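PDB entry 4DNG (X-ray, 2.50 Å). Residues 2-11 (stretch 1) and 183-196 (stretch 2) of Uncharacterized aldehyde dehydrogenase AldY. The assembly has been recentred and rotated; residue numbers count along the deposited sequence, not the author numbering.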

ATOM      1  N   SER A   2       8.336 -40.320   2.904  1.00124.15           N
ATOM      2  CA  SER A   2       9.055 -40.122   1.632  1.00119.79           C
ATOM      3  C   SER A   2       8.824 -38.745   1.014  1.00108.21           C
ATOM      4  O   SER A   2       8.831 -38.592  -0.217  1.00 96.63           O
ATOM      5  N   PHE A   3       8.642 -37.747   1.881  1.00106.12           N
ATOM      6  CA  PHE A   3       8.431 -36.365   1.444  1.00109.07           C
ATOM      7  C   PHE A   3       9.559 -35.836   0.541  1.00106.25           C
ATOM      8  O   PHE A   3       9.381 -34.842  -0.176  1.00106.82           O
ATOM      9  N   GLU A   4      10.708 -36.515   0.562  1.00 97.55           N
ATOM     10  CA  GLU A   4      11.788 -36.234  -0.385  1.00 93.25           C
ATOM     11  C   GLU A   4      11.425 -36.594  -1.848  1.00100.24           C
ATOM     12  O   GLU A   4      12.144 -36.226  -2.774  1.00102.98           O
ATOM     13  N   THR A   5      10.313 -37.302  -2.059  1.00102.16           N
ATOM     14  CA  THR A   5       9.821 -37.544  -3.417  1.00100.88           C
ATOM     15  C   THR A   5       9.365 -36.231  -4.079  1.00101.09           C
ATOM     16  O   THR A   5       9.326 -36.120  -5.306  1.00118.19           O
ATOM     17  N   LEU A   6       9.053 -35.241  -3.243  1.00 85.26           N
ATOM     18  CA  LEU A   6       8.461 -33.984  -3.663  1.00 76.53           C
ATOM     19  C   LEU A   6       9.549 -32.940  -3.900  1.00 72.93           C
ATOM     20  O   LEU A   6       9.682 -31.962  -3.157  1.00 66.68           O
ATOM     21  N   ASN A   7      10.322 -33.150  -4.947  1.00 74.03           N
ATOM     22  CA  ASN A   7      11.449 -32.276  -5.240  1.00 78.45           C
ATOM     23  C   ASN A   7      11.236 -31.483  -6.536  1.00 75.93           C
ATOM     24  O   ASN A   7      12.181 -30.946  -7.125  1.00 76.26           O
ATOM     25  N   LYS A   8       9.978 -31.393  -6.957  1.00 72.64           N
ATOM     26  CA  LYS A   8       9.631 -30.718  -8.196  1.00 73.97           C
ATOM     27  C   LYS A   8       8.796 -29.464  -7.948  1.00 73.10           C
ATOM     28  O   LYS A   8       8.258 -29.267  -6.860  1.00 71.23           O
ATOM     29  N   SER A   9       8.695 -28.618  -8.969  1.00 67.65           N
ATOM     30  CA  SER A   9       7.763 -27.523  -8.951  1.00 56.02           C
ATOM     31  C   SER A   9       6.424 -28.136  -9.107  1.00 62.00           C
ATOM     32  O   SER A   9       6.308 -29.242  -9.638  1.00 68.60           O
ATOM     33  N   PHE A  10       5.402 -27.430  -8.640  1.00 61.53           N
ATOM     34  CA  PHE A  10       4.040 -27.839  -8.896  1.00 62.06           C
ATOM     35  C   PHE A  10       3.463 -26.696  -9.702  1.00 65.26           C
ATOM     36  O   PHE A  10       3.169 -25.637  -9.152  1.00 66.13           O
ATOM     37  N   ILE A  11       3.349 -26.931 -11.013  1.00 62.82           N
ATOM     38  CA  ILE A  11       2.793 -25.985 -11.968  1.00 62.11           C
ATOM     39  C   ILE A  11       1.561 -26.594 -12.646  1.00 69.94           C
ATOM     40  O   ILE A  11       1.562 -27.767 -13.020  1.00 73.44           O
ATOM     41  N   ALA A 183      12.563 -25.836   0.329  1.00 54.63           N
ATOM     42  CA  ALA A 183      11.460 -25.928  -0.625  1.00 57.47           C
ATOM     43  C   ALA A 183      10.414 -26.970  -0.269  1.00 67.67           C
ATOM     44  O   ALA A 183       9.262 -26.872  -0.717  1.00 71.28           O
ATOM     45  N   ILE A 184      10.817 -27.992   0.489  1.00 66.50           N
ATOM     46  CA  ILE A 184       9.889 -29.049   0.836  1.00 63.29           C
ATOM     47  C   ILE A 184       8.883 -28.529   1.856  1.00 65.71           C
ATOM     48  O   ILE A 184       7.679 -28.648   1.663  1.00 65.15           O
ATOM     49  N   SER A 185       9.380 -27.916   2.921  1.00 66.88           N
ATOM     50  CA  SER A 185       8.495 -27.415   3.958  1.00 63.49           C
ATOM     51  C   SER A 185       7.923 -26.069   3.594  1.00 64.88           C
ATOM     52  O   SER A 185       6.822 -25.750   4.001  1.00 70.09           O
ATOM     53  N   GLY A 186       8.660 -25.287   2.810  1.00 60.92           N
ATOM     54  CA  GLY A 186       8.164 -24.000   2.360  1.00 53.64           C
ATOM     55  C   GLY A 186       7.333 -24.029   1.077  1.00 58.41           C
ATOM     56  O   GLY A 186       6.762 -23.011   0.693  1.00 72.62           O
ATOM     57  N   GLY A 187       7.248 -25.172   0.407  1.00 54.70           N
ATOM     58  CA  GLY A 187       6.513 -25.238  -0.865  1.00 58.36           C
ATOM     59  C   GLY A 187       5.841 -26.549  -1.207  1.00 57.81           C
ATOM     60  O   GLY A 187       4.625 -26.612  -1.354  1.00 57.83           O
ATOM     61  N   THR A 188       6.621 -27.611  -1.335  1.00 60.90           N
ATOM     62  CA  THR A 188       6.074 -28.829  -1.962  1.00 66.70           C
ATOM     63  C   THR A 188       5.007 -29.540  -1.122  1.00 66.21           C
ATOM     64  O   THR A 188       4.009 -30.034  -1.668  1.00 67.04           O
ATOM     65  N   ILE A 189       5.221 -29.584   0.195  1.00 58.93           N
ATOM     66  CA  ILE A 189       4.267 -30.198   1.111  1.00 59.67           C
ATOM     67  C   ILE A 189       2.931 -29.457   1.024  1.00 60.44           C
ATOM     68  O   ILE A 189       1.858 -30.086   0.972  1.00 66.43           O
ATOM     69  N   ILE A 190       3.012 -28.128   0.971  1.00 55.22           N
ATOM     70  CA  ILE A 190       1.836 -27.280   0.859  1.00 56.60           C
ATOM     71  C   ILE A 190       1.126 -27.582  -0.465  1.00 60.97           C
ATOM     72  O   ILE A 190      -0.091 -27.800  -0.481  1.00 63.55           O
ATOM     73  N   ALA A 191       1.887 -27.622  -1.559  1.00 55.51           N
ATOM     74  CA  ALA A 191       1.317 -28.030  -2.861  1.00 59.36           C
ATOM     75  C   ALA A 191       0.658 -29.406  -2.792  1.00 65.30           C
ATOM     76  O   ALA A 191      -0.460 -29.604  -3.290  1.00 71.93           O
ATOM     77  N   LYS A 192       1.319 -30.352  -2.143  1.00 65.60           N
ATOM     78  CA  LYS A 192       0.720 -31.683  -2.001  1.00 72.18           C
ATOM     79  C   LYS A 192      -0.634 -31.631  -1.257  1.00 74.61           C
ATOM     80  O   LYS A 192      -1.591 -32.320  -1.613  1.00 75.37           O
ATOM     81  N   ALA A 193      -0.696 -30.796  -0.226  1.00 76.66           N
ATOM     82  CA  ALA A 193      -1.901 -30.641   0.570  1.00 67.58           C
ATOM     83  C   ALA A 193      -3.060 -30.112  -0.257  1.00 71.70           C
ATOM     84  O   ALA A 193      -4.181 -30.602  -0.131  1.00 77.02           O
ATOM     85  N   PHE A 194      -2.799 -29.114  -1.105  1.00 65.30           N
ATOM     86  CA  PHE A 194      -3.872 -28.499  -1.853  1.00 64.90           C
ATOM     87  C   PHE A 194      -4.291 -29.366  -3.022  1.00 68.11           C
ATOM     88  O   PHE A 194      -5.474 -29.381  -3.416  1.00 69.90           O
ATOM     89  N   GLU A 195      -3.325 -30.111  -3.552  1.00 64.01           N
ATOM     90  CA  GLU A 195      -3.622 -31.076  -4.583  1.00 66.76           C
ATOM     91  C   GLU A 195      -4.537 -32.140  -3.981  1.00 79.00           C
ATOM     92  O   GLU A 195      -5.584 -32.485  -4.552  1.00 86.67           O
ATOM     93  N   HIS A 196      -4.156 -32.652  -2.816  1.00 77.47           N
ATOM     94  CA  HIS A 196      -4.981 -33.636  -2.126  1.00 78.80           C
ATOM     95  C   HIS A 196      -6.394 -33.121  -2.008  1.00 81.84           C
ATOM     96  O   HIS A 196      -7.349 -33.883  -2.058  1.00 94.57           O
TER

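The N-terminal segment 2-11 packs along one side of the helix 183-196 in a mainly apolar contact of modest size, 532 Å² summed over both sides, fastened by a single cross-stretch hydrogen bond. The backbone register supports this description: the CA atoms of Leu6 and Thr188 lie 5.9 Å apart and those of Phe10 and Ala191 6.6 Å apart, so residue numbers rise in the same direction on both sides. From stretch 1, the CA-to-CB bonds of Phe3, Leu6 and Phe10 point toward the helix, while those of Glu4, Asn7, Lys8 and Ser9 point away. Of the stretch 2 residues in contact, Ile184, Thr188, Ala191 and Glu195 point toward the segment; a wider pi-type turn spans 184-188, and from Thr188 through Ala191 to Glu195 the spacing is the three and four residues expected of one helical side.

Leu6 is the centre of the contact, with 95 Å² covered by the helix, the largest area of any residue here. Its chi1 is m and its chi2 t, which carries Leu6 CD1 to 3.8 Å from Lys192 CB and 4.0 Å from Ile189 N; the same Leu6 CD1 lies 4.4 Å from Ile189 CG1. The carbonyl of Leu6 supplies the polar link: Thr188 OG1 donates to Leu6 O at 3.1 Å. The p rotamer of Thr188 (chi1 54°) places the hydroxyl for this bond, and its methyl is also used, with Thr188 CG2 3.4 Å from Lys8 O. Lys8 therefore meets the helix through its backbone, since the nearest approach of its side chain, Lys8 CB to Thr188 CG2, is 6.2 Å. Leu6 O also lies 3.9 Å from Ile184 CG1.

Phe3 belongs to a short 3-10 segment, residues 3-5, and adopts chi1 m (-82°). Ile189 covers one face of its ring: Ile189 CG1 stands 4.3 Å from the centroid of the Phe3 ring and 18° off the normal, a CH-pi geometry, with 4.1 Å between Phe3 CD1 and Ile189 CG1. The CA-to-CB bond of Ile189 is sideways, yet its m, t conformation brings the end of the side chain nearer the segment. Ile184, also m, t, adds a looser apolar approach, Phe3 CB to Ile184 CG2 at 4.4 Å.

Farther along the helix, Phe10 sits in the strand 9-11 with chi1 t (-174°). Phe10 CB meets Ala191 CB at 3.8 Å, methylene to methyl, and the ring reaches on until Phe10 CZ is 3.9 Å from Glu195 CB. Both helix residues lie oblique to the ring. Glu195 contributes its aliphatic base here, while its OE1 is hydrogen-bonded elsewhere in the structure. Lys192 behaves similarly: its CA-to-CB bond is sideways, its CB touches Leu6, and its NZ is satisfied elsewhere. No salt bridge joins the stretches, and the contacts described here are direct, without a water or bound group among them, so apolar packing, contacts to backbone atoms and the one Thr188 hydrogen bond make up the contact.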

ATOM      1  CB  SER A   2       8.771 -41.252   0.626  1.00119.97           C
ATOM      2  OG  SER A   2       9.409 -42.455   1.017  1.00120.11           O
ATOM      3  CB  PHE A   3       8.165 -35.420   2.635  1.00103.22           C
ATOM      4  CG  PHE A   3       6.732 -35.424   3.122  1.00100.42           C
ATOM      5  CD1 PHE A   3       5.663 -35.293   2.225  1.00 95.04           C
ATOM      6  CD2 PHE A   3       6.446 -35.525   4.484  1.00 95.44           C
ATOM      7  CE1 PHE A   3       4.347 -35.294   2.676  1.00 91.95           C
ATOM      8  CE2 PHE A   3       5.132 -35.520   4.937  1.00 90.61           C
ATOM      9  CZ  PHE A   3       4.082 -35.412   4.033  1.00 90.60           C
ATOM     10  CB  GLU A   4      13.094 -36.922   0.047  1.00101.72           C
ATOM     11  CG  GLU A   4      13.027 -38.439   0.195  1.00118.23           C
ATOM     12  CD  GLU A   4      13.022 -38.878   1.649  1.00131.80           C
ATOM     13  OE1 GLU A   4      11.946 -39.265   2.152  1.00126.40           O
ATOM     14  OE2 GLU A   4      14.096 -38.826   2.294  1.00134.16           O
ATOM     15  CB  THR A   5       8.695 -38.604  -3.444  1.00109.41           C
ATOM     16  OG1 THR A   5       8.670 -39.242  -4.724  1.00139.43           O
ATOM     17  CG2 THR A   5       7.320 -38.000  -3.168  1.00 95.06           C
ATOM     18  CB  LEU A   6       7.488 -33.480  -2.591  1.00 74.00           C
ATOM     19  CG  LEU A   6       6.328 -34.291  -1.988  1.00 78.21           C
ATOM     20  CD1 LEU A   6       5.420 -33.356  -1.186  1.00 69.11           C
ATOM     21  CD2 LEU A   6       5.516 -35.097  -3.009  1.00 78.31           C
ATOM     22  CB  ASN A   7      12.738 -33.100  -5.301  1.00 82.56           C
ATOM     23  CG  ASN A   7      12.581 -34.353  -6.137  1.00 77.81           C
ATOM     24  OD1 ASN A   7      11.641 -34.472  -6.919  1.00 76.58           O
ATOM     25  ND2 ASN A   7      13.489 -35.295  -5.969  1.00 77.74           N
ATOM     26  CB  LYS A   8       8.871 -31.676  -9.121  1.00 81.42           C
ATOM     27  CG  LYS A   8       9.389 -33.103  -9.098  1.00 90.51           C
ATOM     28  CD  LYS A   8       9.485 -33.697 -10.490  1.00100.58           C
ATOM     29  CE  LYS A   8      10.536 -34.798 -10.530  1.00101.66           C
ATOM     30  NZ  LYS A   8      10.807 -35.229 -11.929  1.00105.86           N
ATOM     31  CB  SER A   9       8.001 -26.593 -10.120  1.00 54.47           C
ATOM     32  OG  SER A   9       9.253 -25.964  -9.993  1.00 59.33           O
ATOM     33  CB  PHE A  10       3.270 -28.080  -7.597  1.00 59.33           C
ATOM     34  CG  PHE A  10       1.888 -28.644  -7.784  1.00 60.43           C
ATOM     35  CD1 PHE A  10       1.682 -30.006  -7.926  1.00 63.41           C
ATOM     36  CD2 PHE A  10       0.777 -27.815  -7.769  1.00 63.20           C
ATOM     37  CE1 PHE A  10       0.394 -30.531  -8.093  1.00 63.14           C
ATOM     38  CE2 PHE A  10      -0.517 -28.337  -7.925  1.00 68.48           C
ATOM     39  CZ  PHE A  10      -0.709 -29.697  -8.081  1.00 61.29           C
ATOM     40  CB  ILE A  11       3.868 -25.511 -12.993  1.00 61.01           C
ATOM     41  CG1 ILE A  11       5.092 -24.920 -12.251  1.00 62.96           C
ATOM     42  CG2 ILE A  11       3.295 -24.451 -13.924  1.00 58.69           C
ATOM     43  CD1 ILE A  11       6.388 -24.829 -13.049  1.00 59.98           C
ATOM     44  CB  ALA A 183      11.990 -26.197  -2.014  1.00 62.33           C
ATOM     45  CB  ILE A 184      10.587 -30.337   1.315  1.00 62.56           C
ATOM     46  CG1 ILE A 184      11.378 -30.953   0.164  1.00 64.65           C
ATOM     47  CG2 ILE A 184       9.564 -31.373   1.744  1.00 59.01           C
ATOM     48  CD1 ILE A 184      12.540 -31.795   0.609  1.00 69.30           C
ATOM     49  CB  SER A 185       9.196 -27.355   5.306  1.00 58.32           C
ATOM     50  OG  SER A 185      10.515 -26.967   5.129  1.00 63.25           O
ATOM     51  CB  THR A 188       7.167 -29.828  -2.388  1.00 72.84           C
ATOM     52  OG1 THR A 188       8.008 -30.128  -1.268  1.00 80.00           O
ATOM     53  CG2 THR A 188       8.009 -29.245  -3.509  1.00 71.89           C
ATOM     54  CB  ILE A 189       4.792 -30.224   2.562  1.00 57.45           C
ATOM     55  CG1 ILE A 189       5.904 -31.247   2.700  1.00 61.22           C
ATOM     56  CG2 ILE A 189       3.685 -30.572   3.548  1.00 60.72           C
ATOM     57  CD1 ILE A 189       6.676 -31.091   3.993  1.00 68.54           C
ATOM     58  CB  ILE A 190       2.196 -25.788   0.980  1.00 57.01           C
ATOM     59  CG1 ILE A 190       2.352 -25.424   2.444  1.00 54.79           C
ATOM     60  CG2 ILE A 190       1.102 -24.919   0.378  1.00 60.62           C
ATOM     61  CD1 ILE A 190       3.156 -24.163   2.688  1.00 53.08           C
ATOM     62  CB  ALA A 191       2.364 -27.994  -3.956  1.00 56.93           C
ATOM     63  CB  LYS A 192       1.699 -32.646  -1.321  1.00 69.17           C
ATOM     64  CG  LYS A 192       1.204 -34.079  -1.231  1.00 78.60           C
ATOM     65  CD  LYS A 192       1.534 -34.931  -2.447  1.00 86.42           C
ATOM     66  CE  LYS A 192       0.746 -36.248  -2.427  1.00105.74           C
ATOM     67  NZ  LYS A 192       0.874 -37.084  -1.188  1.00106.31           N
ATOM     68  CB  ALA A 193      -1.624 -29.714   1.742  1.00 62.42           C
ATOM     69  CB  PHE A 194      -3.500 -27.077  -2.278  1.00 65.15           C
ATOM     70  CG  PHE A 194      -3.724 -26.063  -1.196  1.00 62.51           C
ATOM     71  CD1 PHE A 194      -5.007 -25.590  -0.923  1.00 61.83           C
ATOM     72  CD2 PHE A 194      -2.663 -25.620  -0.409  1.00 61.69           C
ATOM     73  CE1 PHE A 194      -5.220 -24.665   0.093  1.00 58.80           C
ATOM     74  CE2 PHE A 194      -2.867 -24.692   0.598  1.00 55.59           C
ATOM     75  CZ  PHE A 194      -4.141 -24.217   0.854  1.00 54.73           C
ATOM     76  CB  GLU A 195      -2.342 -31.703  -5.147  1.00 70.60           C
ATOM     77  CG  GLU A 195      -2.574 -33.098  -5.733  1.00 78.83           C
ATOM     78  CD  GLU A 195      -1.367 -33.657  -6.434  1.00 86.61           C
ATOM     79  OE1 GLU A 195      -0.314 -33.767  -5.780  1.00 89.36           O
ATOM     80  OE2 GLU A 195      -1.484 -34.002  -7.632  1.00 94.39           O
ATOM     81  CB  HIS A 196      -4.381 -33.917  -0.758  1.00 78.01           C
ATOM     82  CG  HIS A 196      -5.186 -34.871   0.076  1.00 88.42           C
ATOM     83  ND1 HIS A 196      -5.100 -36.210  -0.066  1.00 89.15           N
ATOM     84  CD2 HIS A 196      -6.115 -34.637   1.088  1.00 91.93           C
ATOM     85  CE1 HIS A 196      -5.923 -36.799   0.811  1.00 92.45           C
ATOM     86  NE2 HIS A 196      -6.544 -35.836   1.518  1.00 92.15           N
TER